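Local coordinates for protein AxyAgu115A (Amphibacillus xylanus NBRC 15112, PDB 6NPS) that is a family GH115 glycoside hydrolase, an alpha-glucuronidase that probably removes glucuronic acid side groups from arabinoglucuronoxylan, at residues Glu355-Phe360 and Asn389-Pro394; Phe359-Glu364 and Glu396-His401; Phe852-Gln855 and Val859-Leu862; Lys918-Cys923 and Tyr947-Lys952. The protein carries 3 engineered substitutions. All coordinates share one frame; numbering follows the deposited sequence.

Interaction 1 of 4, residues Glu355-Phe360 and Asn389-Pro394; sequences EVEPFF and NLRTLP
Glu357, on helix 356-361, faces Thr392 in an irregular loop, their CA atoms 8.4 Å apart, so the two backbones stay separate and side chains make the join. The glutamate spans the gap because its chain is extended, with CG anti to the backbone N (chi1 -165°), and its two carboxylate oxygens divide the work. Glu357 OE2 accepts twice from one face of the carboxylate: Thr392 OG1 comes from well above the plane at 2.6 Å, while Thr392 N, on the syn side, gives a longer bond of 3.3 Å. Glu357 OE1 forms a salt bridge to Arg391 NH2 at 2.9 Å, lying over the face of the guanidinium, with the two planes 57° apart. A water ties the same pair together, donating to OE1 and accepting from Arg391 NE. Beyond the contact, Arg391 NH1 is held by the carbonyl of Lys354. With an alanine in place of Glu357, Arg391 would probably lose its countercharge, and Thr392 OG1 and N their shared acceptor. Both segments follow strands of the parallel (beta/alpha)8 barrel, 348-351 and 379-383, and the contact ties together the loop regions beyond their C-terminal ends, the side where TIM-barrel glycosidases carry their active sites.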
loop_
_atom_site.group_PDB
_atom_site.type_symbol
_atom_site.label_atom_id
_atom_site.label_comp_id
_atom_site.label_asym_id
_atom_site.label_seq_id
_atom_site.Cartn_x
_atom_site.Cartn_y
_atom_site.Cartn_z
ATOM N N GLU A 355 -19.309 31.177 3.802
ATOM C CA GLU A 355 -19.980 31.275 5.089
ATOM C C GLU A 355 -21.035 32.373 5.130
ATOM O O GLU A 355 -21.845 32.391 6.064
ATOM C CB GLU A 355 -18.935 31.499 6.204
ATOM C CG GLU A 355 -18.454 32.953 6.346
ATOM C CD GLU A 355 -17.268 33.290 5.420
ATOM O OE1 GLU A 355 -16.713 32.364 4.765
ATOM O OE2 GLU A 355 -16.897 34.489 5.345
ATOM N N VAL A 356 -21.049 33.289 4.155
ATOM C CA VAL A 356 -21.984 34.416 4.212
ATOM C C VAL A 356 -23.414 33.972 3.872
ATOM O O VAL A 356 -24.386 34.540 4.403
ATOM C CB VAL A 356 -21.521 35.568 3.288
ATOM C CG1 VAL A 356 -22.427 36.801 3.487
ATOM C CG2 VAL A 356 -20.045 35.928 3.534
ATOM N N GLU A 357 -23.575 32.982 2.976
ATOM C CA GLU A 357 -24.905 32.453 2.650
ATOM C C GLU A 357 -25.699 32.044 3.891
ATOM O O GLU A 357 -26.871 32.444 3.999
ATOM C CB GLU A 357 -24.784 31.286 1.646
ATOM C CG GLU A 357 -26.106 30.887 0.944
ATOM C CD GLU A 357 -25.976 29.667 -0.002
ATOM O OE1 GLU A 357 -25.647 28.559 0.492
ATOM O OE2 GLU A 357 -26.224 29.813 -1.234
ATOM N N PRO A 358 -25.146 31.295 4.864
ATOM C CA PRO A 358 -25.858 31.156 6.152
ATOM C C PRO A 358 -26.153 32.488 6.846
ATOM O O PRO A 358 -27.131 32.582 7.596
ATOM C CB PRO A 358 -24.906 30.281 6.984
ATOM C CG PRO A 358 -24.169 29.460 5.965
ATOM C CD PRO A 358 -23.977 30.385 4.788
ATOM N N PHE A 359 -25.336 33.520 6.630
ATOM C CA PHE A 359 -25.597 34.802 7.282
ATOM C C PHE A 359 -26.817 35.473 6.673
ATOM O O PHE A 359 -27.548 36.191 7.369
ATOM C CB PHE A 359 -24.377 35.723 7.176
ATOM C CG PHE A 359 -23.120 35.180 7.835
ATOM C CD1 PHE A 359 -23.178 34.145 8.761
ATOM C CD2 PHE A 359 -21.879 35.731 7.539
ATOM C CE1 PHE A 359 -22.023 33.663 9.368
ATOM C CE2 PHE A 359 -20.722 35.253 8.144
ATOM C CZ PHE A 359 -20.795 34.216 9.057
ATOM N N PHE A 360 -27.067 35.215 5.387
ATOM C CA PHE A 360 -28.149 35.895 4.678
ATOM C C PHE A 360 -29.513 35.395 5.154
ATOM O O PHE A 360 -30.386 36.192 5.533
ATOM C CB PHE A 360 -27.965 35.695 3.164
ATOM C CG PHE A 360 -29.078 36.284 2.319
ATOM C CD1 PHE A 360 -29.315 37.653 2.306
ATOM C CD2 PHE A 360 -29.882 35.460 1.539
ATOM C CE1 PHE A 360 -30.333 38.191 1.523
ATOM C CE2 PHE A 360 -30.900 35.984 0.761
ATOM C CZ PHE A 360 -31.129 37.348 0.748
ATOM N N ASN A 389 -20.613 23.742 -8.972
ATOM C CA ASN A 389 -21.960 23.310 -8.612
ATOM C C ASN A 389 -22.634 24.466 -7.891
ATOM O O ASN A 389 -22.107 24.950 -6.885
ATOM C CB ASN A 389 -21.907 22.081 -7.710
ATOM C CG ASN A 389 -21.030 21.002 -8.289
ATOM O OD1 ASN A 389 -21.378 20.392 -9.334
ATOM N ND2 ASN A 389 -19.882 20.746 -7.638
ATOM N N LEU A 390 -23.775 24.921 -8.405
ATOM C CA LEU A 390 -24.497 25.974 -7.698
ATOM C C LEU A 390 -24.816 25.538 -6.275
ATOM O O LEU A 390 -24.819 24.347 -5.947
ATOM C CB LEU A 390 -25.802 26.328 -8.403
ATOM C CG LEU A 390 -25.687 26.612 -9.905
ATOM C CD1 LEU A 390 -27.038 27.102 -10.463
ATOM C CD2 LEU A 390 -24.571 27.613 -10.243
ATOM N N ARG A 391 -25.105 26.533 -5.442
ATOM C CA ARG A 391 -25.632 26.332 -4.103
ATOM C C ARG A 391 -27.110 26.707 -4.097
ATOM O O ARG A 391 -27.854 26.298 -4.996
ATOM C CB ARG A 391 -24.799 27.165 -3.099
ATOM C CG ARG A 391 -23.318 26.726 -3.089
ATOM C CD ARG A 391 -22.478 27.616 -2.132
ATOM N NE ARG A 391 -22.936 27.420 -0.771
ATOM C CZ ARG A 391 -22.521 28.126 0.275
ATOM N NH1 ARG A 391 -21.634 29.106 0.116
ATOM N NH2 ARG A 391 -23.008 27.859 1.480
ATOM N N THR A 392 -27.569 27.454 -3.101
ATOM C CA THR A 392 -28.981 27.817 -3.099
ATOM C C THR A 392 -29.250 28.900 -4.132
ATOM O O THR A 392 -28.341 29.595 -4.607
ATOM C CB THR A 392 -29.446 28.298 -1.738
ATOM O OG1 THR A 392 -28.788 29.529 -1.435
ATOM C CG2 THR A 392 -29.139 27.243 -0.690
ATOM N N LEU A 393 -30.521 29.019 -4.495
ATOM C CA LEU A 393 -30.968 29.865 -5.587
ATOM C C LEU A 393 -32.243 30.560 -5.126
ATOM O O LEU A 393 -32.889 30.112 -4.169
ATOM C CB LEU A 393 -31.216 29.006 -6.841
ATOM C CG LEU A 393 -29.974 28.348 -7.488
ATOM C CD1 LEU A 393 -30.425 27.410 -8.621
ATOM C CD2 LEU A 393 -28.924 29.391 -8.011
ATOM N N PRO A 394 -32.651 31.634 -5.800
ATOM C CA PRO A 394 -33.833 32.375 -5.330
ATOM C C PRO A 394 -35.112 31.532 -5.352
ATOM O O PRO A 394 -35.420 30.855 -6.339
ATOM C CB PRO A 394 -33.920 33.552 -6.306
ATOM C CG PRO A 394 -32.516 33.715 -6.837
ATOM C CD PRO A 394 -32.007 32.301 -6.944
HETATM O O HOH W 1 -25.362 25.973 0.168
#

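Interaction 2 of 4, residues Phe359-Glu364 and Glu396-His401; sequences FFYGDE and EDMRKH
A Met-aromatic contact closes the last turn of helix 356-361 against the loop at 396-401, with Met398 reaching across to Tyr361 and Phe360. The backbones are far apart, 11.0 Å between the CA atoms of Tyr361 and Met398, and the methionine and the two aromatic side chains together cover the distance. Met398 SD sits at the rim of the Tyr361 ring, 5.3 Å from its centroid and 85° off the ring normal, which puts the sulfur practically in the ring plane and beside CE1. The two side chains cross at about a right angle. A bend at the last torsion of the methionine (chi3 59°) swings its methyl group between the two aromatics: Met398 CE lies 3.8 Å from Tyr361 OH and 4.1 Å from Phe360 CE2, meeting the phenyl ring at its edge as well. The two rings also pack on each other, with Phe360 CD2 set 3.5 Å above one face of Tyr361, toward the rim.

Within the TIM-barrel domain this joins the helix that follows strand 348-351 to the long connection between strands 379-383 and 405-410. The connection is itself coiled here into helix-like turns, where Lys400 N bonds to Asp397 O and His401 N to Met398 O. Met398 O also takes a hydrogen bond from the hydroxyl of Tyr405. At its polar end Tyr361 OH is hydrogen-bonded to Thr392 OG1, while Gly362, with positive phi (98°), turns the chain out of the helix and offers its carbonyl to Arg874.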
loop_
_atom_site.group_PDB
_atom_site.type_symbol
_atom_site.label_atom_id
_atom_site.label_comp_id
_atom_site.label_asym_id
_atom_site.label_seq_id
_atom_site.Cartn_x
_atom_site.Cartn_y
_atom_site.Cartn_z
ATOM N N PHE A 359 -25.336 33.520 6.630
ATOM C CA PHE A 359 -25.597 34.802 7.282
ATOM C C PHE A 359 -26.817 35.473 6.673
ATOM O O PHE A 359 -27.548 36.191 7.369
ATOM C CB PHE A 359 -24.377 35.723 7.176
ATOM C CG PHE A 359 -23.120 35.180 7.835
ATOM C CD1 PHE A 359 -23.178 34.145 8.761
ATOM C CD2 PHE A 359 -21.879 35.731 7.539
ATOM C CE1 PHE A 359 -22.023 33.663 9.368
ATOM C CE2 PHE A 359 -20.722 35.253 8.144
ATOM C CZ PHE A 359 -20.795 34.216 9.057
ATOM N N PHE A 360 -27.067 35.215 5.387
ATOM C CA PHE A 360 -28.149 35.895 4.678
ATOM C C PHE A 360 -29.513 35.395 5.154
ATOM O O PHE A 360 -30.386 36.192 5.533
ATOM C CB PHE A 360 -27.965 35.695 3.164
ATOM C CG PHE A 360 -29.078 36.284 2.319
ATOM C CD1 PHE A 360 -29.315 37.653 2.306
ATOM C CD2 PHE A 360 -29.882 35.460 1.539
ATOM C CE1 PHE A 360 -30.333 38.191 1.523
ATOM C CE2 PHE A 360 -30.900 35.984 0.761
ATOM C CZ PHE A 360 -31.129 37.348 0.748
ATOM N N TYR A 361 -29.693 34.072 5.186
ATOM C CA TYR A 361 -30.999 33.492 5.495
ATOM C C TYR A 361 -31.299 33.511 6.999
ATOM O O TYR A 361 -32.360 33.994 7.418
ATOM C CB TYR A 361 -31.059 32.075 4.939
ATOM C CG TYR A 361 -30.945 31.999 3.427
ATOM C CD1 TYR A 361 -31.908 32.576 2.602
ATOM C CD2 TYR A 361 -29.892 31.309 2.821
ATOM C CE1 TYR A 361 -31.818 32.496 1.224
ATOM C CE2 TYR A 361 -29.794 31.213 1.432
ATOM C CZ TYR A 361 -30.764 31.811 0.641
ATOM O OH TYR A 361 -30.653 31.717 -0.733
ATOM N N GLY A 362 -30.370 33.009 7.824
ATOM C CA GLY A 362 -30.552 32.915 9.269
ATOM C C GLY A 362 -31.000 31.542 9.741
ATOM O O GLY A 362 -30.582 30.528 9.171
ATOM N N ASP A 363 -31.775 31.518 10.784
ATOM C CA ASP A 363 -32.277 30.297 11.342
ATOM C C ASP A 363 -33.507 30.588 12.145
ATOM O O ASP A 363 -33.919 31.726 12.277
ATOM C CB ASP A 363 -31.226 29.542 12.150
ATOM C CG ASP A 363 -30.915 30.181 13.497
ATOM O OD1 ASP A 363 -29.925 29.738 14.084
ATOM O OD2 ASP A 363 -31.615 31.100 13.977
ATOM N N GLU A 364 -34.016 29.550 12.775
ATOM C CA GLU A 364 -35.236 29.641 13.532
ATOM C C GLU A 364 -35.153 30.706 14.613
ATOM O O GLU A 364 -36.114 31.461 14.813
ATOM C CB GLU A 364 -35.459 28.288 14.209
ATOM C CG GLU A 364 -35.070 27.074 13.361
ATOM C CD GLU A 364 -33.704 26.481 13.706
ATOM O OE1 GLU A 364 -33.222 25.592 12.964
ATOM O OE2 GLU A 364 -33.101 26.906 14.712
ATOM N N GLU A 396 -39.341 31.748 -5.216
ATOM C CA GLU A 396 -40.267 32.601 -5.949
ATOM C C GLU A 396 -40.459 33.921 -5.218
ATOM O O GLU A 396 -40.503 34.980 -5.843
ATOM C CB GLU A 396 -41.614 31.899 -6.131
ATOM C CG GLU A 396 -41.660 30.939 -7.310
ATOM C CD GLU A 396 -42.914 30.088 -7.319
ATOM O OE1 GLU A 396 -43.447 29.800 -6.226
ATOM O OE2 GLU A 396 -43.367 29.706 -8.418
ATOM N N ASP A 397 -40.572 33.863 -3.895
ATOM C CA ASP A 397 -40.710 35.092 -3.113
ATOM C C ASP A 397 -39.458 35.960 -3.225
ATOM O O ASP A 397 -39.557 37.174 -3.421
ATOM C CB ASP A 397 -41.021 34.771 -1.656
ATOM C CG ASP A 397 -41.245 36.023 -0.824
ATOM O OD1 ASP A 397 -41.862 36.988 -1.336
ATOM O OD2 ASP A 397 -40.793 36.053 0.342
ATOM N N MET A 398 -38.266 35.342 -3.160
ATOM C CA MET A 398 -37.019 36.082 -3.329
ATOM C C MET A 398 -36.899 36.726 -4.704
ATOM O O MET A 398 -36.187 37.724 -4.855
ATOM C CB MET A 398 -35.827 35.158 -3.093
ATOM C CG MET A 398 -35.602 34.893 -1.627
ATOM S SD MET A 398 -34.434 33.573 -1.463
ATOM C CE MET A 398 -33.026 34.243 -2.313
ATOM N N ARG A 399 -37.550 36.165 -5.725
ATOM C CA ARG A 399 -37.375 36.744 -7.047
ATOM C C ARG A 399 -38.071 38.085 -7.185
ATOM O O ARG A 399 -37.868 38.772 -8.189
ATOM C CB ARG A 399 -37.872 35.759 -8.116
ATOM C CG ARG A 399 -36.971 34.503 -8.175
ATOM C CD ARG A 399 -37.618 33.398 -9.003
ATOM N NE ARG A 399 -37.584 33.714 -10.419
ATOM C CZ ARG A 399 -37.657 32.800 -11.391
ATOM N NH1 ARG A 399 -37.791 31.510 -11.098
ATOM N NH2 ARG A 399 -37.598 33.189 -12.656
ATOM N N LYS A 400 -38.855 38.479 -6.188
ATOM C CA LYS A 400 -39.425 39.820 -6.133
ATOM C C LYS A 400 -38.389 40.894 -5.793
ATOM O O LYS A 400 -38.709 42.088 -5.867
ATOM C CB LYS A 400 -40.552 39.832 -5.105
ATOM C CG LYS A 400 -41.899 39.365 -5.644
ATOM C CD LYS A 400 -43.027 40.288 -5.122
ATOM C CE LYS A 400 -44.078 40.661 -6.191
ATOM N NZ LYS A 400 -43.617 41.706 -7.169
ATOM N N HIS A 401 -37.171 40.507 -5.422
ATOM C CA HIS A 401 -36.209 41.451 -4.853
ATOM C C HIS A 401 -35.765 42.447 -5.907
ATOM O O HIS A 401 -35.228 42.077 -6.957
ATOM C CB HIS A 401 -35.005 40.705 -4.285
ATOM C CG HIS A 401 -33.881 41.599 -3.851
ATOM N ND1 HIS A 401 -33.948 42.389 -2.718
ATOM C CD2 HIS A 401 -32.665 41.831 -4.398
ATOM C CE1 HIS A 401 -32.817 43.061 -2.582
ATOM N NE2 HIS A 401 -32.025 42.744 -3.590
#

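Interaction 3 of 4, residues Phe852-Gln855 and Val859-Leu862; sequences FVTQ and VYEL
Thr854 and Tyr860 meet inside a beta-arch of the C-terminal domain, a beta-sandwich whose family belongs to the galactose-binding-like clan. Strands 847-854 and 858-866 follow each other closely in the chain but pair with different neighbours, so the contact runs through side chains, with CA atoms of the two residues 9.6 Å apart. The tight part is van der Waals packing of the threonine on the phenol end of the ring. Thr854 CG2 lies over one face of the Tyr860 ring, 4.0 Å from CZ, and Thr854 CB comes within 3.6 Å of Tyr860 OH. With chi1 at 64°, Thr854 turns CG2 onto the ring and leaves OG1 to bond the carbonyl of Glu924. Phe852 and Cys923 continue this buried layer, Cys923 touching the tyrosine.

Toward the bend of the arch the packing gives way to polar links. Gln855 is exposed and barely approaches the ring, and the tyrosine hydroxyl is bonded to the carbonyl of Glu856. A phenylalanine in place of Tyr860 would probably leave that carbonyl and the nearby water without the hydroxyl they share. That water donates to Tyr860 OH at 2.9 Å and accepts from Gln855 N at 2.9 Å.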
loop_
_atom_site.group_PDB
_atom_site.type_symbol
_atom_site.label_atom_id
_atom_site.label_comp_id
_atom_site.label_asym_id
_atom_site.label_seq_id
_atom_site.Cartn_x
_atom_site.Cartn_y
_atom_site.Cartn_z
ATOM N N PHE A 852 -36.854 -4.305 -16.060
ATOM C CA PHE A 852 -35.727 -5.185 -15.770
ATOM C C PHE A 852 -36.228 -6.513 -15.217
ATOM O O PHE A 852 -37.313 -6.586 -14.621
ATOM C CB PHE A 852 -34.712 -4.527 -14.799
ATOM C CG PHE A 852 -35.239 -4.300 -13.407
ATOM C CD1 PHE A 852 -34.952 -5.196 -12.386
ATOM C CD2 PHE A 852 -36.010 -3.179 -13.112
ATOM C CE1 PHE A 852 -35.435 -4.979 -11.086
ATOM C CE2 PHE A 852 -36.499 -2.960 -11.832
ATOM C CZ PHE A 852 -36.214 -3.861 -10.814
ATOM N N VAL A 853 -35.426 -7.563 -15.423
ATOM C CA VAL A 853 -35.812 -8.958 -15.150
ATOM C C VAL A 853 -34.858 -9.522 -14.100
ATOM O O VAL A 853 -33.643 -9.582 -14.321
ATOM C CB VAL A 853 -35.769 -9.830 -16.416
ATOM C CG1 VAL A 853 -35.971 -11.343 -16.073
ATOM C CG2 VAL A 853 -36.838 -9.366 -17.443
ATOM N N THR A 854 -35.396 -9.923 -12.963
ATOM C CA THR A 854 -34.563 -10.510 -11.932
ATOM C C THR A 854 -34.589 -12.028 -12.056
ATOM O O THR A 854 -35.515 -12.611 -12.624
ATOM C CB THR A 854 -35.057 -10.113 -10.547
ATOM O OG1 THR A 854 -36.377 -10.655 -10.358
ATOM C CG2 THR A 854 -35.098 -8.607 -10.418
ATOM N N GLN A 855 -33.559 -12.668 -11.496
ATOM C CA GLN A 855 -33.555 -14.129 -11.393
ATOM C C GLN A 855 -34.291 -14.651 -10.159
ATOM O O GLN A 855 -34.796 -15.779 -10.181
ATOM C CB GLN A 855 -32.115 -14.644 -11.386
ATOM C CG GLN A 855 -31.339 -14.170 -12.577
ATOM C CD GLN A 855 -29.911 -14.630 -12.560
ATOM O OE1 GLN A 855 -29.031 -13.973 -11.990
ATOM N NE2 GLN A 855 -29.658 -15.767 -13.199
ATOM N N VAL A 859 -35.053 -8.766 -1.760
ATOM C CA VAL A 859 -34.626 -7.400 -1.527
ATOM C C VAL A 859 -33.407 -7.120 -2.385
ATOM O O VAL A 859 -32.421 -7.885 -2.374
ATOM C CB VAL A 859 -34.319 -7.157 -0.045
ATOM C CG1 VAL A 859 -34.036 -5.664 0.186
ATOM C CG2 VAL A 859 -35.505 -7.628 0.803
ATOM N N TYR A 860 -33.483 -6.032 -3.140
ATOM C CA TYR A 860 -32.397 -5.576 -3.988
ATOM C C TYR A 860 -31.926 -4.221 -3.508
ATOM O O TYR A 860 -32.697 -3.441 -2.924
ATOM C CB TYR A 860 -32.839 -5.514 -5.474
ATOM C CG TYR A 860 -32.889 -6.909 -6.072
ATOM C CD1 TYR A 860 -33.929 -7.773 -5.757
ATOM C CD2 TYR A 860 -31.866 -7.383 -6.908
ATOM C CE1 TYR A 860 -33.974 -9.075 -6.280
ATOM C CE2 TYR A 860 -31.905 -8.682 -7.436
ATOM C CZ TYR A 860 -32.962 -9.517 -7.115
ATOM O OH TYR A 860 -33.020 -10.805 -7.608
ATOM N N GLU A 861 -30.653 -3.946 -3.760
ATOM C CA GLU A 861 -30.120 -2.601 -3.611
ATOM C C GLU A 861 -30.281 -1.867 -4.933
ATOM O O GLU A 861 -29.950 -2.400 -5.993
ATOM C CB GLU A 861 -28.652 -2.614 -3.187
ATOM C CG GLU A 861 -28.434 -3.134 -1.776
ATOM C CD GLU A 861 -28.569 -2.062 -0.694
ATOM O OE1 GLU A 861 -29.231 -1.026 -0.935
ATOM O OE2 GLU A 861 -28.014 -2.261 0.411
ATOM N N LEU A 862 -30.810 -0.651 -4.857
ATOM C CA LEU A 862 -30.977 0.234 -5.996
ATOM C C LEU A 862 -30.071 1.430 -5.746
ATOM O O LEU A 862 -30.278 2.183 -4.796
ATOM C CB LEU A 862 -32.444 0.642 -6.149
ATOM C CG LEU A 862 -32.811 1.716 -7.162
ATOM C CD1 LEU A 862 -32.719 1.164 -8.559
ATOM C CD2 LEU A 862 -34.241 2.211 -6.892
HETATM O O HOH W 2 -31.564 -11.070 -10.088
#

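Interaction 4 of 4, residues Lys918-Cys923 and Tyr947-Lys952; sequences KTKITC and YPDGKK
The charged part of this contact is the salt bridge from Lys920 to Asp949, and it is a weak one: Lys920 NZ to Asp949 OD2 measures 3.4 Å. The lysine chain is bent at its last two torsions, which brings its end round toward the carboxylate. The stronger partner of Lys920 NZ is Glu861 OE2, so the ammonium group is shared between two acidic side chains.

A second meeting, part packing and part polar, is that of Lys918 with Tyr947, which cross at about a right angle. The lysine runs out extended and lays its far end against the tyrosine hydroxyl: Lys918 CD and CE each come within 3.2 Å of Tyr947 OH, and Lys918 NZ is likewise 3.2 Å from that oxygen. From Tyr947 the CB bond starts out away from the lysine strand, but chi1 (51°), with CG between the backbone N and the carbonyl carbon, turns the ring back so that its hydroxyl end reaches the lysine. A glycerol molecule, probably from the crystallisation liquor, lies about 3 Å from the tyrosine side chain.

Backbone bonding shapes the segment 947-952. Pro948 to Lys951 form a type II beta turn closed by Lys951 N to Pro948 O at 3.1 Å, with Gly950 at a positive phi of 89°.

Strand 858-866 sits between the two partners, hydrogen-bonded on one edge to strand 915-923 and on the other to strand 940-948. The lysines therefore reach past that middle strand on one face of this sheet, whereas Thr919 and Ile921 pack on strand 879-884.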
loop_
_atom_site.group_PDB
_atom_site.type_symbol
_atom_site.label_atom_id
_atom_site.label_comp_id
_atom_site.label_asym_id
_atom_site.label_seq_id
_atom_site.Cartn_x
_atom_site.Cartn_y
_atom_site.Cartn_z
ATOM N N LYS A 918 -28.033 4.894 -2.181
ATOM C CA LYS A 918 -28.563 3.531 -2.206
ATOM C C LYS A 918 -29.846 3.441 -1.394
ATOM O O LYS A 918 -29.963 4.051 -0.325
ATOM C CB LYS A 918 -27.572 2.497 -1.633
ATOM C CG LYS A 918 -26.389 2.235 -2.502
ATOM C CD LYS A 918 -25.476 1.179 -1.900
ATOM C CE LYS A 918 -24.055 1.317 -2.448
ATOM N NZ LYS A 918 -23.094 0.392 -1.786
ATOM N N THR A 919 -30.789 2.646 -1.894
ATOM C CA THR A 919 -32.059 2.374 -1.243
ATOM C C THR A 919 -32.404 0.909 -1.497
ATOM O O THR A 919 -32.004 0.342 -2.509
ATOM C CB THR A 919 -33.163 3.328 -1.774
ATOM O OG1 THR A 919 -34.368 3.151 -1.031
ATOM C CG2 THR A 919 -33.448 3.064 -3.235
ATOM N N LYS A 920 -33.112 0.282 -0.564
ATOM C CA LYS A 920 -33.534 -1.099 -0.762
ATOM C C LYS A 920 -34.932 -1.141 -1.378
ATOM O O LYS A 920 -35.800 -0.339 -1.033
ATOM C CB LYS A 920 -33.509 -1.878 0.558
ATOM C CG LYS A 920 -32.111 -2.077 1.140
ATOM C CD LYS A 920 -32.147 -3.078 2.296
ATOM C CE LYS A 920 -31.093 -2.777 3.366
ATOM N NZ LYS A 920 -29.692 -2.911 2.862
ATOM N N ILE A 921 -35.140 -2.076 -2.310
ATOM C CA ILE A 921 -36.436 -2.268 -2.955
ATOM C C ILE A 921 -36.744 -3.760 -2.959
ATOM O O ILE A 921 -35.853 -4.601 -2.846
ATOM C CB ILE A 921 -36.459 -1.692 -4.396
ATOM C CG1 ILE A 921 -35.416 -2.407 -5.276
ATOM C CG2 ILE A 921 -36.197 -0.149 -4.379
ATOM C CD1 ILE A 921 -35.511 -2.134 -6.798
ATOM N N THR A 922 -38.022 -4.100 -3.054
ATOM C CA THR A 922 -38.414 -5.498 -3.188
ATOM C C THR A 922 -38.861 -5.740 -4.620
ATOM O O THR A 922 -39.705 -5.008 -5.142
ATOM C CB THR A 922 -39.508 -5.871 -2.184
ATOM O OG1 THR A 922 -39.137 -5.397 -0.876
ATOM C CG2 THR A 922 -39.731 -7.412 -2.137
ATOM N N CYS A 923 -38.262 -6.732 -5.267
ATOM C CA CYS A 923 -38.630 -7.087 -6.628
ATOM C C CYS A 923 -39.292 -8.452 -6.670
ATOM O O CYS A 923 -39.020 -9.327 -5.837
ATOM C CB CYS A 923 -37.421 -7.095 -7.574
ATOM S SG CYS A 923 -36.382 -5.644 -7.490
ATOM N N TYR A 947 -28.664 -4.773 -7.606
ATOM C CA TYR A 947 -27.967 -6.000 -7.247
ATOM C C TYR A 947 -28.586 -6.535 -5.971
ATOM O O TYR A 947 -29.220 -5.783 -5.231
ATOM C CB TYR A 947 -26.455 -5.774 -7.073
ATOM C CG TYR A 947 -26.061 -4.641 -6.155
ATOM C CD1 TYR A 947 -25.920 -3.347 -6.641
ATOM C CD2 TYR A 947 -25.822 -4.861 -4.800
ATOM C CE1 TYR A 947 -25.539 -2.298 -5.809
ATOM C CE2 TYR A 947 -25.451 -3.808 -3.957
ATOM C CZ TYR A 947 -25.303 -2.542 -4.473
ATOM O OH TYR A 947 -24.943 -1.496 -3.658
ATOM N N PRO A 948 -28.486 -7.841 -5.719
ATOM C CA PRO A 948 -29.203 -8.399 -4.564
ATOM C C PRO A 948 -28.636 -7.858 -3.256
ATOM O O PRO A 948 -27.467 -7.464 -3.164
ATOM C CB PRO A 948 -29.015 -9.923 -4.702
ATOM C CG PRO A 948 -28.171 -10.163 -5.936
ATOM C CD PRO A 948 -27.995 -8.863 -6.668
ATOM N N ASP A 949 -29.505 -7.779 -2.253
ATOM C CA ASP A 949 -29.110 -7.326 -0.925
ATOM C C ASP A 949 -27.881 -8.081 -0.431
ATOM O O ASP A 949 -27.857 -9.316 -0.417
ATOM C CB ASP A 949 -30.273 -7.533 0.052
ATOM C CG ASP A 949 -30.105 -6.746 1.337
ATOM O OD1 ASP A 949 -30.889 -6.978 2.290
ATOM O OD2 ASP A 949 -29.196 -5.893 1.385
ATOM N N GLY A 950 -26.862 -7.338 -0.012
ATOM C CA GLY A 950 -25.688 -7.951 0.575
ATOM C C GLY A 950 -24.581 -8.336 -0.385
ATOM O O GLY A 950 -23.501 -8.736 0.071
ATOM N N LYS A 951 -24.793 -8.231 -1.687
ATOM C CA LYS A 951 -23.716 -8.525 -2.626
ATOM C C LYS A 951 -22.832 -7.302 -2.823
ATOM O O LYS A 951 -23.279 -6.154 -2.741
ATOM C CB LYS A 951 -24.279 -8.975 -3.981
ATOM C CG LYS A 951 -25.413 -9.978 -3.862
ATOM C CD LYS A 951 -25.084 -11.131 -2.913
ATOM C CE LYS A 951 -25.801 -12.410 -3.330
ATOM N NZ LYS A 951 -25.049 -13.617 -2.886
ATOM N N LYS A 952 -21.557 -7.556 -3.070
ATOM C CA LYS A 952 -20.593 -6.491 -3.291
ATOM C C LYS A 952 -19.961 -6.681 -4.656
ATOM O O LYS A 952 -19.532 -7.786 -4.996
ATOM C CB LYS A 952 -19.548 -6.418 -2.164
ATOM C CG LYS A 952 -19.892 -5.343 -1.096
ATOM C CD LYS A 952 -18.663 -4.637 -0.468
ATOM C CE LYS A 952 -18.401 -3.254 -1.113
ATOM N NZ LYS A 952 -17.204 -2.461 -0.656
#

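Overall arrangement
The four contacts fall into two pairs. Interactions 1 and 2 share the helix 356-361 in the TIM-barrel domain, their centres 10 Å apart, and a probable hydrogen bond of 3.0 Å between Thr392 OG1 and Tyr361 OH joins them directly. Interactions 3 and 4 lie 7 Å apart between centres in the C-terminal beta-sandwich, sewn together by the backbone: Glu861 N to Tyr947 O and Tyr860 N to Ile921 O both measure 2.8 Å. Between the pairs nothing touches. Interactions 1 and 4 are 35 Å apart between centres, with nearest atoms about 18 Å apart, so the sandwich pair stands well clear of the barrel loops that hold interaction 1.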